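Local coordinates for flagellar biosynthesis protein FlhA (Bacillus subtilis, PDB 3MIX) that takes part in the export of flagellar proteins, the chain here being the cytosolic domain of this membrane-bound type III secretion component, at residues A81-L86 against V235-N239; L106-G110 against H187-G191; E262-Q266 against V362-E367. All coordinates share one frame; numbering follows the deposited sequence.

Contact 1 of 3, residues A81-L86 against V235-N239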
loop_
_atom_site.group_PDB
_atom_site.type_symbol
_atom_site.label_atom_id
_atom_site.label_comp_id
_atom_site.label_asym_id
_atom_site.label_seq_id
_atom_site.Cartn_x
_atom_site.Cartn_y
_atom_site.Cartn_z
ATOM N N ALA A 81 -5.320 8.506 7.121
ATOM C CA ALA A 81 -4.510 9.709 7.051
ATOM C C ALA A 81 -3.470 9.720 8.163
ATOM O O ALA A 81 -2.301 10.051 7.902
ATOM C CB ALA A 81 -5.378 10.969 7.114
ATOM N N LEU A 82 -3.883 9.342 9.381
ATOM C CA LEU A 82 -2.988 9.392 10.539
ATOM C C LEU A 82 -2.035 8.220 10.524
ATOM O O LEU A 82 -0.886 8.354 10.938
ATOM C CB LEU A 82 -3.746 9.454 11.887
ATOM C CG LEU A 82 -4.644 10.689 12.114
ATOM C CD1 LEU A 82 -5.584 10.513 13.307
ATOM C CD2 LEU A 82 -3.803 11.983 12.295
ATOM N N GLU A 83 -2.499 7.066 10.060
ATOM C CA GLU A 83 -1.619 5.902 10.044
ATOM C C GLU A 83 -0.699 5.880 8.815
ATOM O O GLU A 83 0.447 5.452 8.924
ATOM C CB GLU A 83 -2.453 4.644 10.063
ATOM C CG GLU A 83 -1.649 3.376 10.089
ATOM C CD GLU A 83 -2.558 2.166 9.980
ATOM O OE1 GLU A 83 -3.765 2.295 10.295
ATOM O OE2 GLU A 83 -2.062 1.083 9.586
ATOM N N LEU A 84 -1.190 6.344 7.655
ATOM C CA LEU A 84 -0.442 6.185 6.409
ATOM C C LEU A 84 0.150 7.494 5.893
ATOM O O LEU A 84 1.168 7.471 5.181
ATOM C CB LEU A 84 -1.314 5.527 5.301
ATOM C CG LEU A 84 -1.886 4.121 5.511
ATOM C CD1 LEU A 84 -2.664 3.686 4.263
ATOM C CD2 LEU A 84 -0.818 3.100 5.839
ATOM N N GLY A 85 -0.482 8.623 6.265
ATOM C CA GLY A 85 -0.150 9.921 5.716
ATOM C C GLY A 85 -0.861 10.161 4.387
ATOM O O GLY A 85 -0.645 11.181 3.754
ATOM N N LEU A 86 -1.688 9.198 3.975
ATOM C CA LEU A 86 -2.520 9.290 2.767
ATOM C C LEU A 86 -3.967 9.667 3.144
ATOM O O LEU A 86 -4.590 9.027 3.988
ATOM C CB LEU A 86 -2.537 7.942 2.025
ATOM C CG LEU A 86 -3.469 7.811 0.806
ATOM C CD1 LEU A 86 -3.008 8.624 -0.408
ATOM C CD2 LEU A 86 -3.731 6.368 0.405
ATOM N N VAL A 235 5.351 1.840 4.256
ATOM C CA VAL A 235 6.102 2.849 4.970
ATOM C C VAL A 235 5.204 4.056 4.973
ATOM O O VAL A 235 4.871 4.589 3.920
ATOM C CB VAL A 235 7.462 3.176 4.279
ATOM C CG1 VAL A 235 8.155 4.363 4.976
ATOM C CG2 VAL A 235 8.387 1.931 4.246
ATOM N N SER A 236 4.788 4.472 6.158
ATOM C CA SER A 236 3.981 5.687 6.284
ATOM C C SER A 236 4.712 6.901 5.652
ATOM O O SER A 236 5.963 7.017 5.741
ATOM C CB SER A 236 3.709 5.969 7.766
ATOM O OG SER A 236 3.115 7.247 7.946
ATOM N N ILE A 237 3.933 7.790 5.041
ATOM C CA ILE A 237 4.452 9.051 4.508
ATOM C C ILE A 237 4.033 10.265 5.352
ATOM O O ILE A 237 4.020 11.394 4.840
ATOM C CB ILE A 237 4.070 9.247 3.010
ATOM C CG1 ILE A 237 2.531 9.293 2.821
ATOM C CG2 ILE A 237 4.699 8.101 2.130
ATOM C CD1 ILE A 237 2.070 9.630 1.409
ATOM N N ARG A 238 3.707 10.049 6.635
ATOM C CA ARG A 238 3.463 11.165 7.581
ATOM C C ARG A 238 4.620 12.116 7.810
ATOM O O ARG A 238 4.396 13.307 8.003
ATOM C CB ARG A 238 2.999 10.646 8.947
ATOM C CG ARG A 238 1.630 9.988 8.771
ATOM C CD ARG A 238 0.667 10.409 9.764
ATOM N NE ARG A 238 0.785 11.794 10.186
ATOM C CZ ARG A 238 0.499 12.176 11.420
ATOM N NH1 ARG A 238 0.604 13.440 11.775
ATOM N NH2 ARG A 238 0.129 11.272 12.308
ATOM N N ASN A 239 5.846 11.598 7.803
ATOM C CA ASN A 239 7.011 12.403 8.082
ATOM C C ASN A 239 7.480 13.068 6.776
ATOM O O ASN A 239 8.511 12.694 6.177
ATOM C CB ASN A 239 8.124 11.555 8.710
ATOM C CG ASN A 239 9.228 12.417 9.355
ATOM O OD1 ASN A 239 10.040 11.915 10.155
ATOM N ND2 ASN A 239 9.236 13.714 9.039
HETATM O O HOH W 1 1.491 12.752 4.954
#

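Contact 2 of 3, residues L106-G110 against H187-G191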
loop_
_atom_site.group_PDB
_atom_site.type_symbol
_atom_site.label_atom_id
_atom_site.label_comp_id
_atom_site.label_asym_id
_atom_site.label_seq_id
_atom_site.Cartn_x
_atom_site.Cartn_y
_atom_site.Cartn_z
ATOM N N LEU A 106 -16.032 -3.508 -4.056
ATOM C CA LEU A 106 -15.129 -2.351 -3.976
ATOM C C LEU A 106 -14.171 -2.304 -5.154
ATOM O O LEU A 106 -13.526 -3.298 -5.487
ATOM C CB LEU A 106 -14.331 -2.339 -2.665
ATOM C CG LEU A 106 -13.499 -1.063 -2.414
ATOM C CD1 LEU A 106 -14.379 0.129 -1.974
ATOM C CD2 LEU A 106 -12.410 -1.313 -1.404
ATOM N N LYS A 107 -14.084 -1.142 -5.779
ATOM C CA LYS A 107 -13.168 -0.934 -6.890
ATOM C C LYS A 107 -12.203 0.177 -6.549
ATOM O O LYS A 107 -12.572 1.147 -5.896
ATOM C CB LYS A 107 -13.926 -0.604 -8.180
ATOM C CG LYS A 107 -15.029 -1.614 -8.514
ATOM C CD LYS A 107 -15.931 -1.172 -9.683
ATOM C CE LYS A 107 -15.221 -1.323 -11.037
ATOM N NZ LYS A 107 -16.179 -1.549 -12.171
ATOM N N ILE A 108 -10.960 0.017 -6.977
ATOM C CA ILE A 108 -9.952 1.047 -6.811
ATOM C C ILE A 108 -9.303 1.328 -8.155
ATOM O O ILE A 108 -8.721 0.444 -8.772
ATOM C CB ILE A 108 -8.907 0.666 -5.711
ATOM C CG1 ILE A 108 -9.542 0.830 -4.312
ATOM C CG2 ILE A 108 -7.615 1.512 -5.860
ATOM C CD1 ILE A 108 -8.731 0.256 -3.184
ATOM N N LYS A 109 -9.439 2.556 -8.625
ATOM C CA LYS A 109 -8.788 2.976 -9.856
ATOM C C LYS A 109 -9.283 2.098 -11.020
ATOM O O LYS A 109 -8.515 1.732 -11.909
ATOM C CB LYS A 109 -7.265 2.878 -9.683
ATOM C CG LYS A 109 -6.482 4.149 -9.966
ATOM C CD LYS A 109 -6.731 5.257 -8.944
ATOM C CE LYS A 109 -5.971 6.537 -9.360
ATOM N NZ LYS A 109 -6.016 7.674 -8.340
ATOM N N GLY A 110 -10.568 1.747 -10.991
ATOM C CA GLY A 110 -11.185 0.981 -12.074
ATOM C C GLY A 110 -11.211 -0.522 -11.895
ATOM O O GLY A 110 -11.909 -1.196 -12.621
ATOM N N HIS A 187 -0.835 2.496 -2.401
ATOM C CA HIS A 187 0.172 2.993 -3.312
ATOM C C HIS A 187 -0.441 3.342 -4.663
ATOM O O HIS A 187 0.119 4.158 -5.390
ATOM C CB HIS A 187 1.287 1.959 -3.468
ATOM C CG HIS A 187 0.840 0.663 -4.078
ATOM N ND1 HIS A 187 0.253 -0.348 -3.343
ATOM C CD2 HIS A 187 0.922 0.204 -5.345
ATOM C CE1 HIS A 187 -0.004 -1.374 -4.133
ATOM N NE2 HIS A 187 0.372 -1.055 -5.358
ATOM N N GLU A 188 -1.589 2.727 -4.984
ATOM C CA GLU A 188 -2.337 3.050 -6.193
ATOM C C GLU A 188 -3.134 4.334 -6.042
ATOM O O GLU A 188 -3.588 4.869 -7.032
ATOM C CB GLU A 188 -3.319 1.920 -6.545
ATOM C CG GLU A 188 -2.667 0.691 -7.182
ATOM C CD GLU A 188 -3.619 -0.473 -7.228
ATOM O OE1 GLU A 188 -4.805 -0.253 -7.558
ATOM O OE2 GLU A 188 -3.202 -1.615 -6.915
ATOM N N LEU A 189 -3.322 4.813 -4.805
ATOM C CA LEU A 189 -4.179 5.986 -4.531
ATOM C C LEU A 189 -3.437 7.294 -4.240
ATOM O O LEU A 189 -4.053 8.358 -4.158
ATOM C CB LEU A 189 -5.157 5.672 -3.381
ATOM C CG LEU A 189 -6.300 4.689 -3.674
ATOM C CD1 LEU A 189 -6.906 4.132 -2.336
ATOM C CD2 LEU A 189 -7.394 5.350 -4.512
ATOM N N ILE A 190 -2.120 7.239 -4.070
ATOM C CA ILE A 190 -1.351 8.481 -3.941
ATOM C C ILE A 190 -1.138 9.071 -5.361
ATOM O O ILE A 190 -0.040 9.022 -5.912
ATOM C CB ILE A 190 -0.027 8.267 -3.129
ATOM C CG1 ILE A 190 0.776 9.569 -2.965
ATOM C CG2 ILE A 190 0.863 7.235 -3.802
ATOM C CD1 ILE A 190 0.253 10.532 -1.958
ATOM N N GLY A 191 -2.207 9.589 -5.958
ATOM C CA GLY A 191 -2.127 10.242 -7.250
ATOM C C GLY A 191 -1.543 11.641 -7.184
ATOM O O GLY A 191 -1.057 12.089 -6.127
HETATM O O HOH W 2 -6.695 -1.318 -8.677
#

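Contact 3 of 3, residues E262-Q266 against V362-E367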
loop_
_atom_site.group_PDB
_atom_site.type_symbol
_atom_site.label_atom_id
_atom_site.label_comp_id
_atom_site.label_asym_id
_atom_site.label_seq_id
_atom_site.Cartn_x
_atom_site.Cartn_y
_atom_site.Cartn_z
ATOM N N GLU A 262 15.228 4.468 -1.775
ATOM C CA GLU A 262 16.201 3.803 -0.892
ATOM C C GLU A 262 16.785 4.798 0.135
ATOM O O GLU A 262 16.826 4.515 1.320
ATOM C CB GLU A 262 17.310 3.057 -1.678
ATOM C CG GLU A 262 16.829 1.815 -2.478
ATOM C CD GLU A 262 15.840 0.907 -1.698
ATOM O OE1 GLU A 262 16.272 0.175 -0.775
ATOM O OE2 GLU A 262 14.628 0.890 -2.038
ATOM N N TYR A 263 17.182 5.980 -0.315
ATOM C CA TYR A 263 17.694 7.018 0.591
ATOM C C TYR A 263 16.649 7.491 1.569
ATOM O O TYR A 263 16.956 7.769 2.724
ATOM C CB TYR A 263 18.226 8.229 -0.181
ATOM C CG TYR A 263 19.251 7.894 -1.210
ATOM C CD1 TYR A 263 20.309 7.046 -0.917
ATOM C CD2 TYR A 263 19.187 8.461 -2.479
ATOM C CE1 TYR A 263 21.273 6.735 -1.887
ATOM C CE2 TYR A 263 20.124 8.149 -3.461
ATOM C CZ TYR A 263 21.164 7.298 -3.153
ATOM O OH TYR A 263 22.103 7.010 -4.128
ATOM N N THR A 264 15.410 7.605 1.099
ATOM C CA THR A 264 14.317 8.049 1.968
ATOM C C THR A 264 14.013 6.996 3.037
ATOM O O THR A 264 13.897 7.330 4.217
ATOM C CB THR A 264 13.067 8.430 1.145
ATOM O OG1 THR A 264 13.409 9.472 0.206
ATOM C CG2 THR A 264 11.965 8.923 2.038
ATOM N N ARG A 265 13.877 5.735 2.635
ATOM C CA ARG A 265 13.691 4.644 3.605
ATOM C C ARG A 265 14.792 4.681 4.696
ATOM O O ARG A 265 14.489 4.627 5.889
ATOM C CB ARG A 265 13.689 3.286 2.893
ATOM C CG ARG A 265 12.454 3.021 1.983
ATOM C CD ARG A 265 12.646 1.692 1.209
ATOM N NE ARG A 265 12.921 0.566 2.114
ATOM C CZ ARG A 265 11.977 -0.142 2.726
ATOM N NH1 ARG A 265 10.687 0.114 2.506
ATOM N NH2 ARG A 265 12.315 -1.123 3.547
ATOM N N GLN A 266 16.055 4.824 4.296
ATOM C CA GLN A 266 17.163 4.940 5.265
ATOM C C GLN A 266 16.965 6.138 6.197
ATOM O O GLN A 266 17.095 6.020 7.432
ATOM C CB GLN A 266 18.513 5.033 4.548
ATOM C CG GLN A 266 19.729 4.952 5.487
ATOM C CD GLN A 266 21.061 5.240 4.784
ATOM O OE1 GLN A 266 22.030 5.664 5.422
ATOM N NE2 GLN A 266 21.113 5.010 3.474
ATOM N N VAL A 362 10.960 -6.576 3.511
ATOM C CA VAL A 362 12.371 -6.731 3.208
ATOM C C VAL A 362 13.077 -5.463 3.654
ATOM O O VAL A 362 12.884 -4.390 3.080
ATOM C CB VAL A 362 12.603 -7.017 1.709
ATOM C CG1 VAL A 362 14.085 -7.208 1.406
ATOM C CG2 VAL A 362 11.822 -8.239 1.300
ATOM N N LEU A 363 13.877 -5.590 4.703
ATOM C CA LEU A 363 14.554 -4.438 5.282
ATOM C C LEU A 363 16.034 -4.458 4.969
ATOM O O LEU A 363 16.583 -5.503 4.645
ATOM C CB LEU A 363 14.338 -4.391 6.796
ATOM C CG LEU A 363 12.899 -4.323 7.314
ATOM C CD1 LEU A 363 12.923 -4.151 8.832
ATOM C CD2 LEU A 363 12.072 -3.204 6.623
ATOM N N SER A 364 16.671 -3.298 5.046
ATOM C CA SER A 364 18.121 -3.238 5.039
ATOM C C SER A 364 18.649 -2.894 6.452
ATOM O O SER A 364 17.929 -2.305 7.266
ATOM C CB SER A 364 18.630 -2.271 3.970
ATOM O OG SER A 364 18.824 -0.972 4.480
ATOM N N TYR A 365 19.896 -3.272 6.730
ATOM C CA TYR A 365 20.501 -3.065 8.052
ATOM C C TYR A 365 20.476 -1.605 8.459
ATOM O O TYR A 365 20.314 -1.291 9.633
ATOM C CB TYR A 365 21.950 -3.577 8.087
ATOM C CG TYR A 365 22.131 -4.983 7.566
ATOM C CD1 TYR A 365 21.494 -6.062 8.176
ATOM C CD2 TYR A 365 22.945 -5.235 6.468
ATOM C CE1 TYR A 365 21.654 -7.368 7.699
ATOM C CE2 TYR A 365 23.117 -6.535 5.984
ATOM C CZ TYR A 365 22.464 -7.596 6.602
ATOM O OH TYR A 365 22.628 -8.882 6.122
ATOM N N ASN A 366 20.624 -0.718 7.477
ATOM C CA ASN A 366 20.640 0.727 7.706
ATOM C C ASN A 366 19.257 1.364 7.919
ATOM O O ASN A 366 19.140 2.597 8.014
ATOM C CB ASN A 366 21.363 1.426 6.551
ATOM C CG ASN A 366 22.875 1.244 6.596
ATOM O OD1 ASN A 366 23.588 1.793 5.754
ATOM N ND2 ASN A 366 23.375 0.472 7.572
ATOM N N GLU A 367 18.221 0.527 7.974
ATOM C CA GLU A 367 16.856 0.988 8.224
ATOM C C GLU A 367 16.455 0.605 9.636
ATOM O O GLU A 367 15.454 1.083 10.162
ATOM C CB GLU A 367 15.873 0.431 7.177
ATOM C CG GLU A 367 16.264 0.772 5.726
ATOM C CD GLU A 367 15.411 0.084 4.686
ATOM O OE1 GLU A 367 14.735 -0.918 5.012
ATOM O OE2 GLU A 367 15.417 0.545 3.522
HETATM O O HOH W 3 17.250 2.412 2.782
#

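Contact 1 of 3, residues A81-L86 against V235-N239
L84 and I237 are joined by the one direct hydrogen bond across this contact that is not weak: I237 N gives its proton to L84 O at 2.8 Å, with an N-H...O angle of 164° and the donor tilted 32° from the carbonyl plane. A water adds a second, indirect backbone link by donating to both G85 O and I237 O. Weaker polar contacts surround these. S236 OG lies 3.4 Å from L84 O, at best a weak bond.

With chi1 at 171°, the same hydroxyl sits beside its own carbonyl carbon, where it accepts from R238 N at 3.1 Å. This closes an ST turn just ahead of helix 240-250, and the turn meets the C-terminal end of helix 69-84, where G85 leaves helical geometry with positive phi.

Among the carbon contacts, CG of R238 rests 3.5 Å from G85 CA, and a side chain at G85 would collide with the peptide between I237 and R238. Beyond CG the exposed arginine bends at chi2 and chi3 and runs alongside L82, whose CD2 lies over one face of the guanidinium, 4.0 Å from NH2; its course is less certain at CD, which the model places too close to L82 O. The buried I237 also packs against L227, L230 and L231 of helix 220-232.

Contact 2 of 3, residues L106-G110 against H187-G191
I108 meets both E188 and L189 through one methyl, CG2, and crosses each of these side chains at about a right angle. That methyl stands anti to the backbone N, while CG1 takes the place beside the N (chi1 -75°), which leaves the single-methyl branch to meet the helix. CG2 lies 4.1 Å from L189 CD2, the apolar part of the contact, and 3.7 Å from E188 OE1, where a carboxylate oxygen rests against the methyl without a polar bond.

The glutamate chain is extended beyond CG, which carries its carboxylate out toward the end of the strand. A water that donates to I108 O at 2.7 Å also lies next to OE1, but too close to it in the model for that second link to be more than doubtful. The other oxygen, OE2, is hydrogen-bonded to H185, one turn back on the same helix, an arrangement likely to limit rotation of the group.

K109 approaches differently. It bends at chi2 (68°) and then runs out straight, laying its methylenes past the carbonyl of E188: CD and CE each lie 3.7 Å from E188 O, and NZ is 3.9 Å from that oxygen, without a hydrogen bond to it.

The contact thus sets the end of strand 103-108, a central strand of the mixed four-stranded sheet, against the weakly bonded, kinked last turn of helix 170-189. Strand 49-53 lies next to it, where I49 touches both L106 and L189, and the I190 side chain packs on L227, A228 and L231 of helix 220-232.

Contact 3 of 3, residues E262-Q266 against V362-E367
E367 OE1 is gripped by two donors that reach it from opposite faces of the carboxylate plane: R265 NH2 at 2.8 Å and S364 N at 3.1 Å. The backbone N-H comes from well above the plane, 71° out of it, whereas NH2 arrives on the syn side but tilted out of the plane, through a bent bond. R265 NE completes a side-on salt bridge by bonding OE2 at 2.9 Å, so two nitrogens hold one oxygen each. The pairing is far from coplanar, with guanidinium and carboxylate planes 56° apart. A bend at chi3 (55°) turns the arginine's end toward the glutamate, which reaches out with its chain extended beyond CG. OE2 also accepts from a water that donates to E262 O, linking the carboxylate to the helix backbone. Shortening this glutamate to an alanine would probably deprive R265 of its close salt-bridge partner and leave S364 N without its side-chain acceptor.

L363 CD2 borders the guanidinium near its plane, 3.7 Å from NH2. Nearer the surface, the exposed Q266 and N366 lie side by side, with Q266 CG 3.5 Å from N366 O.

E262 OE1 stands 4.4 Å from E367 OE2, a proximity of like charges probably eased by R346, which forms a salt bridge with E262. R346 belongs to helix 343-353 and also bonds V362 O. The contact joins helix 257-267 to strand 362-364, which pairs in parallel with strand 339-341, and to the residues just after it.

Overall arrangement
Contacts 1 and 2 adjoin, their centres about 16 Å apart: L86 CD1 reaches I190 CA at 3.9 Å, and I237 CD1 meets I190 CD1 at the same distance. Along the chain, contact 2 falls within the span that contact 1 brings together, so the end of helix 69-84, the end of helix 170-189 and the loop ahead of helix 240-250 converge. Contact 3 follows later in sequence. Its centre is about 17 Å from that of contact 1, and the two touch where V235 CG2 packs 3.4 Å from R265 NH1. Contacts 2 and 3 stay apart, their nearest atoms about 11 Å from each other, with 235-239 touching both.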